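Local coordinates for cobalamin (Vitamin B12) biosynthesis CbiX protein (PDB 3LYH) that probably acts as a metal-binding lyase of the chelatase clan, with a likely part in cobalamin (vitamin B12) biosynthesis, at residues L109-A112 and I113-V116; I40-M43 and E44-P48; L50-I53 and V54-K58. All coordinates share one frame; numbering follows the deposited sequence. Where two conformers were deposited one is given.

Contact 1 of 3, residues L109-A112 and I113-V116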
# COMPACT_ATOMS: atom_id res chain seq x y z
N LEU B 109 3.85 -6.88 -5.85
CA LEU B 109 2.82 -6.52 -4.86
C LEU B 109 1.50 -7.27 -5.05
O LEU B 109 0.88 -7.72 -4.07
CB LEU B 109 2.60 -5.00 -4.79
CG LEU B 109 3.46 -4.21 -3.81
CD1 LEU B 109 3.17 -4.47 -2.38
CD2 LEU B 109 5.01 -4.40 -4.05
N GLY B 110 1.04 -7.39 -6.28
CA GLY B 110 -0.16 -8.19 -6.57
C GLY B 110 -0.04 -9.65 -6.12
O GLY B 110 -1.00 -10.24 -5.60
N LEU B 111 1.17 -10.20 -6.25
CA LEU B 111 1.41 -11.55 -5.80
C LEU B 111 1.41 -11.66 -4.29
O LEU B 111 0.80 -12.61 -3.73
CB LEU B 111 2.72 -12.11 -6.38
CG LEU B 111 2.71 -12.23 -7.89
CD1 LEU B 111 4.16 -12.58 -8.27
CD2 LEU B 111 1.73 -13.20 -8.47
N ALA B 112 2.03 -10.70 -3.62
CA ALA B 112 2.05 -10.63 -2.17
C ALA B 112 0.63 -10.52 -1.65
O ALA B 112 0.25 -11.19 -0.71
CB ALA B 112 2.87 -9.43 -1.67
N ILE B 113 -0.17 -9.66 -2.28
CA ILE B 113 -1.57 -9.50 -1.89
C ILE B 113 -2.35 -10.81 -2.00
O ILE B 113 -3.09 -11.20 -1.11
CB ILE B 113 -2.25 -8.33 -2.70
CG1 ILE B 113 -1.67 -7.00 -2.27
CG2 ILE B 113 -3.77 -8.36 -2.55
CD1 ILE B 113 -2.03 -5.83 -3.20
N ARG B 114 -2.14 -11.53 -3.09
CA ARG B 114 -2.76 -12.85 -3.25
C ARG B 114 -2.37 -13.77 -2.08
O ARG B 114 -3.19 -14.49 -1.55
CB ARG B 114 -2.35 -13.50 -4.57
CG ARG B 114 -3.07 -14.76 -4.86
CD ARG B 114 -2.60 -15.43 -6.12
NE ARG B 114 -1.17 -15.70 -6.06
CZ ARG B 114 -0.45 -16.08 -7.10
NH1 ARG B 114 -1.01 -16.26 -8.30
NH2 ARG B 114 0.85 -16.28 -6.95
N ASP B 115 -1.08 -13.78 -1.76
CA ASP B 115 -0.58 -14.63 -0.69
C ASP B 115 -1.25 -14.29 0.66
O ASP B 115 -1.64 -15.18 1.42
CB ASP B 115 0.93 -14.53 -0.58
CG ASP B 115 1.67 -15.10 -1.79
OD1 ASP B 115 1.10 -15.90 -2.59
OD2 ASP B 115 2.86 -14.68 -1.95
N VAL B 116 -1.44 -13.00 0.94
CA VAL B 116 -2.13 -12.56 2.15
C VAL B 116 -3.59 -12.99 2.11
O VAL B 116 -4.12 -13.48 3.12
CB VAL B 116 -2.05 -11.03 2.33
CG1 VAL B 116 -2.91 -10.51 3.50
CG2 VAL B 116 -0.58 -10.63 2.56

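Contact 2 of 3, residues I40-M43 and E44-P48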
# COMPACT_ATOMS: atom_id res chain seq x y z
N ILE B 40 13.86 4.94 5.45
CA ILE B 40 12.52 5.50 5.20
C ILE B 40 12.57 7.01 5.41
O ILE B 40 13.34 7.50 6.26
CB ILE B 40 11.40 4.90 6.11
CG1 ILE B 40 10.03 5.33 5.63
CG2 ILE B 40 11.65 5.23 7.64
CD1 ILE B 40 8.88 4.56 6.21
N ALA B 41 11.80 7.73 4.60
CA ALA B 41 11.60 9.16 4.79
C ALA B 41 10.13 9.46 4.53
O ALA B 41 9.42 8.71 3.84
CB ALA B 41 12.51 10.01 3.87
N TYR B 42 9.68 10.56 5.13
CA TYR B 42 8.31 11.00 5.05
C TYR B 42 8.22 12.35 4.30
O TYR B 42 8.99 13.26 4.54
CB TYR B 42 7.73 11.17 6.45
CG TYR B 42 7.66 9.88 7.22
CD1 TYR B 42 6.65 8.99 6.97
CD2 TYR B 42 8.59 9.57 8.21
CE1 TYR B 42 6.57 7.79 7.67
CE2 TYR B 42 8.52 8.37 8.94
CZ TYR B 42 7.50 7.50 8.65
OH TYR B 42 7.39 6.32 9.33
N MSE B 43 7.27 12.42 3.39
CA MSE B 43 7.02 13.60 2.56
C MSE B 43 6.68 14.83 3.43
O MSE B 43 7.09 15.93 3.11
CB MSE B 43 5.90 13.27 1.56
CG MSE B 43 5.74 14.20 0.32
SE MSE B 43 4.45 13.45 -0.93
CE MSE B 43 4.95 11.72 -0.43
N GLU B 44 5.95 14.61 4.52
CA GLU B 44 5.60 15.66 5.45
C GLU B 44 5.18 15.14 6.80
O GLU B 44 4.98 13.94 6.96
CB GLU B 44 4.41 16.45 4.90
CG GLU B 44 3.11 15.66 4.83
CD GLU B 44 3.08 14.76 3.65
OE1 GLU B 44 3.17 15.31 2.55
OE2 GLU B 44 3.01 13.50 3.80
N LEU B 45 4.98 16.06 7.75
CA LEU B 45 4.38 15.80 9.08
C LEU B 45 5.12 14.86 10.06
O LEU B 45 4.74 14.78 11.24
CB LEU B 45 2.93 15.35 8.95
CG LEU B 45 1.99 16.27 8.17
CD1 LEU B 45 0.67 15.54 7.88
CD2 LEU B 45 1.75 17.57 8.90
N ALA B 46 6.12 14.14 9.59
CA ALA B 46 6.89 13.24 10.45
C ALA B 46 8.35 13.31 10.05
O ALA B 46 8.67 13.65 8.91
CB ALA B 46 6.36 11.78 10.34
N GLU B 47 9.24 12.98 10.99
CA GLU B 47 10.68 12.91 10.70
C GLU B 47 11.06 11.43 10.60
O GLU B 47 10.43 10.57 11.23
CB GLU B 47 11.56 13.66 11.72
CG GLU B 47 11.67 15.24 11.55
CD GLU B 47 12.37 15.79 10.25
OE1 GLU B 47 13.53 15.39 9.88
OE2 GLU B 47 11.76 16.71 9.62
N PRO B 48 12.07 11.12 9.80
CA PRO B 48 12.90 12.07 9.05
C PRO B 48 12.29 12.45 7.70
O PRO B 48 11.64 11.64 7.03
CB PRO B 48 14.21 11.31 8.86
CG PRO B 48 13.79 9.91 8.80
CD PRO B 48 12.51 9.74 9.56
O HOH W 1 8.51 15.15 6.70

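Contact 3 of 3, residues L50-I53 and V54-K58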
# COMPACT_ATOMS: atom_id res chain seq x y z
N LEU B 50 12.72 13.95 3.74
CA LEU B 50 13.64 13.67 2.61
C LEU B 50 14.94 14.49 2.69
O LEU B 50 16.03 13.98 2.41
CB LEU B 50 12.90 13.89 1.29
CG LEU B 50 13.31 13.22 -0.01
CD1 LEU B 50 13.23 11.72 0.11
CD2 LEU B 50 12.36 13.68 -1.09
N ASP B 51 14.82 15.76 3.09
CA ASP B 51 16.01 16.58 3.23
C ASP B 51 16.95 16.00 4.28
O ASP B 51 18.15 15.96 4.04
CB ASP B 51 15.67 18.04 3.56
CG ASP B 51 16.73 18.99 3.04
OD1 ASP B 51 17.67 19.30 3.79
OD2 ASP B 51 16.62 19.40 1.87
N THR B 52 16.40 15.51 5.41
CA THR B 52 17.22 14.95 6.48
C THR B 52 17.95 13.70 6.06
O THR B 52 19.12 13.55 6.38
CB THR B 52 16.36 14.67 7.75
OG1 THR B 52 15.96 15.91 8.31
CG2 THR B 52 17.15 13.87 8.78
N ILE B 53 17.28 12.82 5.33
CA ILE B 53 17.93 11.63 4.82
C ILE B 53 19.00 11.97 3.77
O ILE B 53 20.10 11.38 3.75
CB ILE B 53 16.90 10.61 4.29
CG1 ILE B 53 15.96 10.15 5.40
CG2 ILE B 53 17.61 9.38 3.64
CD1 ILE B 53 16.66 9.52 6.62
N VAL B 54 18.68 12.90 2.88
CA VAL B 54 19.65 13.27 1.84
C VAL B 54 20.85 13.94 2.48
O VAL B 54 21.99 13.60 2.18
CB VAL B 54 19.03 14.13 0.71
CG1 VAL B 54 20.13 14.68 -0.17
CG2 VAL B 54 17.99 13.32 -0.09
N ASN B 55 20.58 14.85 3.42
CA ASN B 55 21.62 15.57 4.17
C ASN B 55 22.56 14.58 4.88
O ASN B 55 23.78 14.73 4.85
CB ASN B 55 20.97 16.54 5.16
CG ASN B 55 21.86 17.71 5.53
OD1 ASN B 55 22.23 18.51 4.68
ND2 ASN B 55 22.19 17.81 6.81
N ARG B 56 21.98 13.53 5.45
CA ARG B 56 22.72 12.50 6.17
C ARG B 56 23.55 11.57 5.27
O ARG B 56 24.69 11.22 5.62
CB ARG B 56 21.75 11.62 7.00
CG ARG B 56 21.38 12.14 8.38
CD ARG B 56 21.08 10.97 9.33
NE ARG B 56 20.22 11.37 10.45
CZ ARG B 56 18.92 11.09 10.59
NH1 ARG B 56 18.25 10.35 9.70
NH2 ARG B 56 18.27 11.55 11.66
N ALA B 57 22.99 11.13 4.15
CA ALA B 57 23.70 10.26 3.23
C ALA B 57 24.85 11.07 2.60
O ALA B 57 25.95 10.55 2.44
CB ALA B 57 22.75 9.71 2.17
N LYS B 58 24.56 12.34 2.30
CA LYS B 58 25.51 13.30 1.72
C LYS B 58 26.65 13.63 2.67
O LYS B 58 27.82 13.61 2.26
CB LYS B 58 24.76 14.59 1.31
CG LYS B 58 25.59 15.69 0.65
CD LYS B 58 26.45 15.18 -0.50
CE LYS B 58 27.33 16.29 -1.08
NZ LYS B 58 26.57 17.02 -2.10

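Contact 1 of 3, residues L109-A112 and I113-V116
Leu111 and Arg114 meet one turn apart on the C-terminal helix 107-125, in a local side-chain contact within one continuous helix. This helix projects from the body of the chain and packs against the second subunit. Four backbone hydrogen bonds hold the turn, from the N of Ile113, Arg114, Asp115 and Val116 to the O of the residue four places earlier. The one from Ile113 N to Leu109 O measures 2.8 Å. The two side chains run alongside each other in the same direction. Leu111 CD2 lies over one face of the Arg114 guanidinium, toward its rim, and is 3.5 Å from NH2. Arg114 has CG anti to its own N (chi1 -173°), and a bend at chi3 (57°) sets a guanidinium face against Leu111 CD2. Arg114 NH1 makes a weak hydrogen bond to Ser34 OG of the second subunit. Asp115 CG sits 3.3 Å from Leu111 O, and a long, weak ion pair joins its OD2 to Arg108 of the second subunit. On the buried side, Ile113 CG1 lies 3.2 Å from Leu109 O. Leu109 packs on Leu109 of the second subunit, and Ile113 on Ile103 of that subunit. Both sides of the turn thus meet the second subunit, one by apolar packing, the other by weak polar contacts. The methyl against the guanidinium face leaves the N-H groups around the rim able to donate, as NH1 weakly does.

Contact 2 of 3, residues I40-M43 and E44-P48
Ile40 O is met by the ring of Pro48, whose CG lies 3.5 Å away, where strand 38-42 ends and the loop toward helix 50-59 turns back beside it. This is the loop after a parallel strand, on the way into the helix of a beta-alpha-beta crossover. Next, Ala41 CA makes a C-H...O contact of 3.3 Å with Pro48 O. The same oxygen accepts the hydrogen bond of Tyr42 N at 2.9 Å. The peptide bond before Pro48 is cis. The CB of Tyr42 points toward the loop, and with CG beside its own N (chi1 -64°) one ring face meets Ala46. Ala46 CB sits over that face in a CH-pi contact, 4.1 Å from the centroid and displaced toward the rim. A water donates to both Tyr42 O and Ala46 O and so links the two limbs of the turn. The hydroxyl of Tyr42 is hydrogen-bonded to Glu25. In one of its two conformers, the selenomethionine at Met43 runs alongside Glu44, with Met43 CB 3.5 Å from Glu44 OE1. Glu44 OE2 is hydrogen-bonded to His13 ND1 and Gly14 N. With an alanine here, His13 ND1 and Gly14 N would probably lose this acceptor. Ala41 pairs with Leu10 and Ala12 of strand 6-12, and Met43, just past the strand end, bonds to Ala12. Helix 18-34 covers Ile40 and Ala46 from one side of the sheet, while Ile53 of helix 50-59 packs on Ala41.

Contact 3 of 3, residues L50-I53 and V54-K58
The backbone from Leu50 to Lys58 is regular alpha helix, with Val54 N, Asn55 N, Arg56 N and Ala57 N each bonded to the O four residues earlier. This is helix 50-59, the helix of the beta-alpha-beta crossover from strand 38-42 to strand 64-69, which passes over strand 6-12 of the four-stranded parallel sheet. The bond from Asn55 N to Asp51 O is 2.7 Å long. That from Arg56 N to Thr52 O is more bent, with 148° at the hydrogen.

Arg56 carries the outer side-chain contact. Its chain is extended from CG to NE and runs beside Thr52, one turn back, in the same direction. Thr52 CG2 lies over one face of the guanidinium, 3.8 Å from CZ. Ile53 crosses Arg56 at a slant and reaches the guanidinium near its plane, at the edge. Arg56 therefore has methyl groups against both a face and an edge of its charged end. Thr52 has OG1 beside its N (chi1 -69°), which puts CG2 anti to that N and against Arg56, while OG1 is hydrogen-bonded to Glu47 in the preceding loop.

The inner side is apolar. Leu50, Ile53 and Val54 pack on Ile9 of strand 6-12, and Val54 and Ala57 on Phe65 of strand 64-69. Val54 CG2 also lies close to the backbone of the preceding turn, 3.2 Å from Leu50 O. At the flank, in one of two conformers, Asp51 OD2 forms a salt bridge with Arg88 and a hydrogen bond with His93, which ties the helix to helix 78-93. Back at the Arg56 edge, Ile53 CD1 stops 3.6 Å from NH1.

Overall arrangement
Contacts 2 and 3 are neighbours, and contact 1 stands apart. Along the chain they come in the order 2, 3, 1. The centres of contacts 2 and 3 are about 11 Å apart, and the two touch: Pro48 CG is 3.6 Å from Ile53 CD1. Together they cover the step from edge strand 38-42 of the parallel sheet, through the loop, into helix 50-59. Contact 1 lies on helix 107-125, with its centre about 26 Å from that of contact 2 and 32 Å from that of contact 3, across the centre of the chain. Contacts 2 and 3 belong to the body of the subunit, while contact 1 lies at the dimer interface.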